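Local atomic coordinates of lipoprotein (Colwellia psychrerythraea, PDB entry 3O0Y), a protein that is of unknown function but belongs to a bacterial family placed in the metallopeptidase-like MA clan, and is probably anchored to a membrane by lipid. Residues E82-S87 / Y115-P120; V377-P382 / K577-E582; V395-P400 / N420-K425. One frame throughout, in Å; residues are numbered along the deposited sequence.

Interaction 1. Residues E82-S87 / Y115-P120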
# COMPACT_ATOMS: atom_id res chain seq x y z
N GLU A 82 5.17 23.44 -5.44
CA GLU A 82 6.29 23.06 -6.27
C GLU A 82 6.00 21.91 -7.21
O GLU A 82 6.27 21.99 -8.42
CB GLU A 82 7.51 22.69 -5.44
CG GLU A 82 8.72 22.30 -6.38
CD GLU A 82 10.04 22.13 -5.67
OE1 GLU A 82 10.10 22.18 -4.40
OE2 GLU A 82 11.02 21.98 -6.42
N LEU A 83 5.39 20.87 -6.68
CA LEU A 83 5.07 19.73 -7.53
C LEU A 83 4.02 20.12 -8.57
O LEU A 83 4.06 19.65 -9.67
CB LEU A 83 4.59 18.55 -6.70
CG LEU A 83 5.72 17.98 -5.83
CD1 LEU A 83 5.04 17.18 -4.70
CD2 LEU A 83 6.60 17.12 -6.70
N LEU A 84 3.04 20.91 -8.21
CA LEU A 84 2.00 21.34 -9.17
C LEU A 84 2.64 22.21 -10.30
O LEU A 84 2.36 22.06 -11.47
CB LEU A 84 0.89 22.11 -8.42
CG LEU A 84 -0.33 22.38 -9.30
CD1 LEU A 84 -0.92 21.05 -9.85
CD2 LEU A 84 -1.40 23.16 -8.52
N SER A 85 3.56 23.09 -9.93
CA SER A 85 4.30 23.91 -10.90
C SER A 85 5.08 23.03 -11.86
O SER A 85 5.02 23.21 -13.05
CB SER A 85 5.27 24.83 -10.19
OG SER A 85 4.42 25.81 -9.58
N ILE A 86 5.73 22.02 -11.30
CA ILE A 86 6.47 21.08 -12.13
C ILE A 86 5.54 20.34 -13.10
O ILE A 86 5.84 20.23 -14.29
CB ILE A 86 7.30 20.09 -11.31
CG1 ILE A 86 8.49 20.77 -10.63
CG2 ILE A 86 7.82 18.96 -12.17
CD1 ILE A 86 9.11 19.90 -9.56
N SER A 87 4.40 19.85 -12.60
CA SER A 87 3.43 19.15 -13.39
C SER A 87 2.97 20.01 -14.55
O SER A 87 2.91 19.56 -15.67
CB SER A 87 2.22 18.78 -12.50
OG SER A 87 1.25 18.08 -13.22
N TYR A 115 -0.35 13.97 -8.93
CA TYR A 115 -0.80 13.04 -7.91
C TYR A 115 -0.17 13.43 -6.57
O TYR A 115 -0.87 13.54 -5.57
CB TYR A 115 -0.34 11.64 -8.27
CG TYR A 115 -0.60 10.56 -7.26
CD1 TYR A 115 -1.86 10.05 -7.08
CD2 TYR A 115 0.45 9.97 -6.54
CE1 TYR A 115 -2.10 8.98 -6.26
CE2 TYR A 115 0.21 8.88 -5.72
CZ TYR A 115 -1.06 8.40 -5.57
OH TYR A 115 -1.30 7.32 -4.79
N PHE A 116 1.11 13.76 -6.55
CA PHE A 116 1.76 14.20 -5.30
C PHE A 116 1.49 15.65 -4.91
O PHE A 116 1.67 15.96 -3.78
CB PHE A 116 3.21 13.98 -5.36
CG PHE A 116 3.60 12.52 -5.40
CD1 PHE A 116 3.20 11.65 -4.35
CD2 PHE A 116 4.30 12.00 -6.47
CE1 PHE A 116 3.49 10.27 -4.43
CE2 PHE A 116 4.63 10.69 -6.55
CZ PHE A 116 4.22 9.80 -5.52
N ALA A 117 1.04 16.49 -5.84
CA ALA A 117 0.55 17.82 -5.48
C ALA A 117 -0.80 17.76 -4.79
O ALA A 117 -1.15 18.70 -4.08
CB ALA A 117 0.44 18.78 -6.75
N GLY A 118 -1.62 16.76 -5.10
CA GLY A 118 -2.96 16.67 -4.56
C GLY A 118 -3.92 17.59 -5.32
O GLY A 118 -3.50 18.46 -6.07
N GLU A 119 -5.18 17.39 -5.06
CA GLU A 119 -6.24 18.19 -5.67
C GLU A 119 -5.99 19.66 -5.30
O GLU A 119 -5.88 20.00 -4.12
CB GLU A 119 -7.56 17.71 -5.12
CG GLU A 119 -8.73 17.74 -6.08
CD GLU A 119 -9.41 19.10 -6.25
OE1 GLU A 119 -8.84 20.12 -5.88
OE2 GLU A 119 -10.56 19.15 -6.74
N PRO A 120 -5.83 20.51 -6.32
CA PRO A 120 -5.27 21.82 -6.04
C PRO A 120 -6.19 22.74 -5.29
O PRO A 120 -5.72 23.79 -4.81
CB PRO A 120 -5.01 22.40 -7.44
CG PRO A 120 -4.87 21.18 -8.33
CD PRO A 120 -5.86 20.23 -7.76
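L84 lies against A117 with its CB and CD1 and against P120 with its CD2, a worked example of one leucine packing against both a helix end and the turn that follows it. The contact begins at its root, where the methyl of A117 sits 3.8 Å from L84 CB and 3.7 Å from L84 N. The small A117 side chain is consistent with so close an approach of the two backbones, with L84 CA and A117 CA 5.3 Å apart. With CG anti to the backbone N (chi1 -170°), the branch point is set beside the carbonyl carbon; from there the two methyls go to different partners. CD1 stays over A117, 4.1 Å from its CB, whereas CD2 meets the proline ring, 3.8 Å from P120 CB, the two side chains crossing at about a right angle. G118, with its positive phi of 80°, takes the chain out of the helix and so turns it toward the place P120 occupies. One residue back, L83 continues the apolar surface: its CD1 touches F116 CB at 3.7 Å and lies equally near the carbonyl oxygen F116 O. That oxygen is buried with no partner in the model, so a polar atom here is covered by hydrocarbon. Further along the first helix, S87 OG bonds to A110 O, and its side chain also touches T113, which shows that one helix climbs as the other descends. The outcome is an antiparallel helical hairpin, helix 73-92 packed on helix 100-117, with this contact at the C-terminal end of the second helix.

Interaction 2. Residues V377-P382 / K577-E582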
# COMPACT_ATOMS: atom_id res chain seq x y z
N VAL A 377 5.02 -17.92 -19.30
CA VAL A 377 4.29 -16.68 -19.53
C VAL A 377 4.78 -15.46 -18.75
O VAL A 377 4.18 -14.39 -18.85
CB VAL A 377 2.79 -16.88 -19.35
CG1 VAL A 377 2.27 -18.09 -20.26
CG2 VAL A 377 2.33 -17.12 -17.88
N PHE A 378 5.89 -15.65 -18.03
CA PHE A 378 6.54 -14.56 -17.34
C PHE A 378 8.05 -14.74 -17.61
O PHE A 378 8.80 -15.28 -16.78
CB PHE A 378 6.23 -14.59 -15.88
CG PHE A 378 4.83 -14.15 -15.54
CD1 PHE A 378 4.46 -12.80 -15.58
CD2 PHE A 378 3.81 -15.10 -15.26
CE1 PHE A 378 3.18 -12.44 -15.25
CE2 PHE A 378 2.54 -14.66 -14.84
CZ PHE A 378 2.23 -13.39 -14.85
N ARG A 379 8.44 -14.33 -18.79
CA ARG A 379 9.70 -14.78 -19.33
C ARG A 379 10.89 -13.85 -18.91
O ARG A 379 12.06 -14.19 -19.18
CB ARG A 379 9.61 -14.85 -20.84
CG ARG A 379 8.60 -15.82 -21.39
CD ARG A 379 8.55 -15.65 -22.89
NE ARG A 379 8.22 -14.25 -23.23
CZ ARG A 379 8.05 -13.76 -24.46
NH1 ARG A 379 8.17 -14.53 -25.56
NH2 ARG A 379 7.72 -12.49 -24.59
N THR A 380 10.59 -12.72 -18.29
CA THR A 380 11.62 -11.78 -17.79
C THR A 380 11.62 -11.86 -16.25
O THR A 380 10.66 -11.50 -15.57
CB THR A 380 11.32 -10.37 -18.25
OG1 THR A 380 11.35 -10.33 -19.69
CG2 THR A 380 12.42 -9.45 -17.74
N THR A 381 12.71 -12.35 -15.69
CA THR A 381 12.87 -12.50 -14.23
C THR A 381 13.48 -11.24 -13.66
O THR A 381 14.53 -10.78 -14.13
CB THR A 381 13.78 -13.70 -13.88
OG1 THR A 381 13.18 -14.88 -14.42
CG2 THR A 381 13.94 -13.83 -12.37
N PRO A 382 12.85 -10.70 -12.63
CA PRO A 382 13.40 -9.48 -12.05
C PRO A 382 14.68 -9.79 -11.26
O PRO A 382 14.90 -10.93 -10.89
CB PRO A 382 12.33 -9.01 -11.12
CG PRO A 382 11.49 -10.19 -10.84
CD PRO A 382 11.56 -11.08 -12.02
N LYS A 577 -2.87 -15.91 -32.79
CA LYS A 577 -1.56 -15.27 -32.66
C LYS A 577 -1.41 -14.61 -31.26
O LYS A 577 -0.36 -14.02 -30.96
CB LYS A 577 -1.35 -14.19 -33.73
CG LYS A 577 -1.49 -14.78 -35.15
CD LYS A 577 -0.14 -15.04 -35.76
CE LYS A 577 0.28 -13.80 -36.63
NZ LYS A 577 1.67 -13.88 -37.23
N PHE A 578 -2.45 -14.68 -30.44
CA PHE A 578 -2.30 -14.17 -29.07
C PHE A 578 -1.25 -14.95 -28.30
O PHE A 578 -1.29 -16.17 -28.26
CB PHE A 578 -3.64 -14.08 -28.33
CG PHE A 578 -3.51 -13.55 -26.92
CD1 PHE A 578 -3.51 -12.17 -26.63
CD2 PHE A 578 -3.41 -14.44 -25.87
CE1 PHE A 578 -3.34 -11.72 -25.31
CE2 PHE A 578 -3.24 -14.00 -24.59
CZ PHE A 578 -3.22 -12.61 -24.32
N ASP A 579 -0.34 -14.24 -27.61
CA ASP A 579 0.65 -14.88 -26.75
C ASP A 579 0.64 -14.21 -25.39
O ASP A 579 0.92 -12.98 -25.25
CB ASP A 579 2.02 -14.74 -27.35
CG ASP A 579 3.01 -15.52 -26.57
OD1 ASP A 579 2.95 -16.77 -26.66
OD2 ASP A 579 3.73 -14.94 -25.76
N LEU A 580 0.20 -14.94 -24.38
CA LEU A 580 0.06 -14.34 -23.06
C LEU A 580 1.39 -13.83 -22.53
O LEU A 580 1.45 -12.88 -21.82
CB LEU A 580 -0.58 -15.38 -22.12
CG LEU A 580 -0.95 -14.88 -20.73
CD1 LEU A 580 -2.06 -13.87 -20.75
CD2 LEU A 580 -1.29 -16.16 -19.85
N ALA A 581 2.51 -14.51 -22.85
CA ALA A 581 3.81 -14.02 -22.41
C ALA A 581 4.11 -12.62 -22.90
O ALA A 581 4.67 -11.78 -22.14
CB ALA A 581 4.94 -14.99 -22.84
N GLU A 582 3.79 -12.35 -24.17
CA GLU A 582 3.96 -10.98 -24.72
C GLU A 582 3.07 -10.01 -24.09
O GLU A 582 3.50 -8.91 -23.83
CB GLU A 582 3.69 -10.95 -26.21
CG GLU A 582 4.73 -11.75 -27.01
CD GLU A 582 4.49 -11.67 -28.51
OE1 GLU A 582 3.55 -10.97 -28.98
OE2 GLU A 582 5.31 -12.29 -29.23
O HOH W 1 6.82 -12.80 -20.57
O HOH W 2 7.85 -12.77 -28.04
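The guanidinium of R379 lies with one face over the methyl of A581, whose CB is 3.4 Å above the plane and displaced toward the rim near NE. At the edge, in the plane, is water 2, which accepts from NH1 at 3.1 Å and donates to E582 OE2 at 2.8 Å. The carboxylate of E582 is tilted 40° from the guanidinium, and the water bridges the two charges where they do not touch; D585 supplies the direct salt bridge, at NH2, while E582 OE1 is held by K609 and W605. The bend at chi3 (-57°) turns NE in over the alanine. D579 OD2 stays well out of the guanidinium plane, so its attraction to R379 is a matter of charge alone. It is engaged otherwise, accepting from E582 N at 3.0 Å on its anti side. A second water, water 1, accepts from the backbone N of R379 at 2.9 Å and sits beside A581 O. Beside these polar groups the backbones come very close: A581 CA-H points at V377 O, with CA and O 3.6 Å apart and an angle of 165° at the hydrogen, and the same oxygen accepts from H584 ND1. V377 CG1 adds a looser apolar touch to L580 CD2, at 4.1 Å. The ring of F378 stacks on H584 and meets W446 nearly perpendicularly. A loop following helix 353-373 is thus laid on the first turn of helix 580-588, whose start has the classic N-cap, with D579 as the capping residue.

Interaction 3. Residues V395-P400 / N420-K425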
# COMPACT_ATOMS: atom_id res chain seq x y z
N VAL A 395 3.91 -6.14 16.78
CA VAL A 395 3.08 -5.38 15.87
C VAL A 395 1.93 -6.21 15.29
O VAL A 395 1.04 -5.65 14.69
CB VAL A 395 3.95 -4.71 14.78
CG1 VAL A 395 5.24 -4.10 15.46
CG2 VAL A 395 4.35 -5.73 13.73
N GLN A 396 1.90 -7.50 15.59
CA GLN A 396 0.98 -8.39 14.87
C GLN A 396 -0.49 -8.13 15.21
O GLN A 396 -1.34 -8.40 14.40
CB GLN A 396 1.35 -9.87 15.09
CG GLN A 396 1.12 -10.34 16.55
CD GLN A 396 1.55 -11.78 16.79
OE1 GLN A 396 1.99 -12.45 15.89
NE2 GLN A 396 1.44 -12.22 18.04
N ASP A 397 -0.79 -7.58 16.40
CA ASP A 397 -2.19 -7.33 16.73
C ASP A 397 -2.79 -6.29 15.82
O ASP A 397 -3.92 -6.42 15.37
CB ASP A 397 -2.38 -6.90 18.22
CG ASP A 397 -1.82 -7.89 19.21
OD1 ASP A 397 -1.60 -9.09 18.85
OD2 ASP A 397 -1.65 -7.50 20.40
N GLY A 398 -2.08 -5.25 15.49
CA GLY A 398 -2.69 -4.29 14.52
C GLY A 398 -2.38 -4.51 13.03
O GLY A 398 -2.92 -3.79 12.15
N ALA A 399 -1.57 -5.50 12.71
CA ALA A 399 -1.06 -5.64 11.33
C ALA A 399 -2.06 -6.36 10.45
O ALA A 399 -2.86 -7.20 10.92
CB ALA A 399 0.31 -6.40 11.31
N PRO A 400 -1.97 -6.12 9.16
CA PRO A 400 -2.76 -6.86 8.23
C PRO A 400 -2.40 -8.36 8.20
O PRO A 400 -1.43 -8.79 8.82
CB PRO A 400 -2.39 -6.24 6.88
CG PRO A 400 -1.11 -5.74 7.06
CD PRO A 400 -1.01 -5.24 8.45
N ASN A 420 1.04 -12.54 8.87
CA ASN A 420 0.62 -12.40 10.28
C ASN A 420 0.33 -13.76 10.89
O ASN A 420 -0.62 -14.44 10.44
CB ASN A 420 -0.64 -11.57 10.34
CG ASN A 420 -0.90 -11.06 11.70
OD1 ASN A 420 -0.74 -11.76 12.68
ND2 ASN A 420 -1.31 -9.80 11.78
N LEU A 421 1.18 -14.21 11.81
CA LEU A 421 0.99 -15.49 12.47
C LEU A 421 0.27 -15.41 13.82
O LEU A 421 0.28 -16.39 14.60
CB LEU A 421 2.32 -16.18 12.58
CG LEU A 421 3.23 -16.34 11.36
CD1 LEU A 421 4.54 -16.97 11.80
CD2 LEU A 421 2.42 -17.16 10.34
N ARG A 422 -0.38 -14.27 14.09
CA ARG A 422 -1.01 -14.15 15.42
C ARG A 422 -2.06 -15.22 15.70
O ARG A 422 -2.05 -15.84 16.80
CB ARG A 422 -1.70 -12.81 15.58
CG ARG A 422 -2.31 -12.52 16.98
CD ARG A 422 -3.09 -11.18 17.05
NE ARG A 422 -4.49 -11.33 16.65
CZ ARG A 422 -5.04 -10.93 15.48
NH1 ARG A 422 -4.36 -10.27 14.53
NH2 ARG A 422 -6.33 -11.17 15.27
N ASP A 423 -2.96 -15.45 14.73
CA ASP A 423 -4.13 -16.31 14.96
C ASP A 423 -4.26 -17.33 13.82
O ASP A 423 -4.47 -16.93 12.66
CB ASP A 423 -5.35 -15.41 14.92
CG ASP A 423 -6.65 -16.18 15.22
OD1 ASP A 423 -6.59 -17.44 15.50
OD2 ASP A 423 -7.73 -15.52 15.14
N MET A 424 -4.17 -18.61 14.16
CA MET A 424 -4.23 -19.64 13.12
C MET A 424 -5.64 -19.65 12.48
O MET A 424 -5.81 -19.99 11.31
CB MET A 424 -3.73 -21.01 13.61
CG MET A 424 -2.15 -21.18 13.78
SD MET A 424 -1.11 -20.72 12.39
CE MET A 424 -0.96 -18.88 12.67
N LYS A 425 -6.67 -19.25 13.24
CA LYS A 425 -8.03 -19.25 12.70
C LYS A 425 -8.18 -18.21 11.58
O LYS A 425 -9.04 -18.35 10.70
CB LYS A 425 -9.09 -19.03 13.79
CG LYS A 425 -8.86 -19.76 15.12
CD LYS A 425 -8.99 -21.28 15.00
CE LYS A 425 -9.55 -21.99 16.29
NZ LYS A 425 -10.30 -21.06 17.19
O HOH W 3 3.05 -12.49 13.13
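N420 reaches across to the carbonyls of Q396, A399 and P400 with a single amide nitrogen, illustrating how one buried asparagine can serve a whole turn. CG, anti to the backbone N (chi1 -163°), brings the amide within their reach. One N-H of ND2 bonds to Q396 O at 3.0 Å, nearly straight at 163° and on a lone pair; the other goes to P400 O at 3.1 Å, approaching from above that carbonyl's plane. A399 O receives a weak, strongly bent bond besides. On the other side of the amide, OD1 accepts from R422 N at 2.9 Å, closing an Asx turn. An alanine in place of N420 would probably leave the carbonyls of Q396 and P400 without this donor and R422 N without its acceptor, freeing both turns to shift. Q396 OE1 accepts from water 3, which in turn accepts from L421 N, while Q396 CD packs on R422 CB at 3.6 Å. D397 OD1 lies against R422 CD, its charge near the arginine's but short of a salt bridge. Segment 420-425 comes after strand 416-419, and N420 pairs its backbone with G401, ahead of strand 402-405; F391 packs against A399, P400 and N420, and L421 against helix 353-373.

The three contacts illustrate how chemistry follows place. Interaction 1 is buried and wholly apolar between its segments, joining two consecutive helices. Interaction 2 lies at the surface, where charge, water and a helix start share the work, and it joins parts of the chain 195 residues apart. Interaction 3, partly buried, relies on an amide bonded to backbone carbonyls at the margin of the small sheet. Along the chain interaction 3 is nested within the loop that interaction 2 closes, and helix 353-373 links them: it leads into the loop V377-P382 of interaction 2 and packs on L421 of interaction 3. No two touch; their centres are about 36 or 37 Å apart.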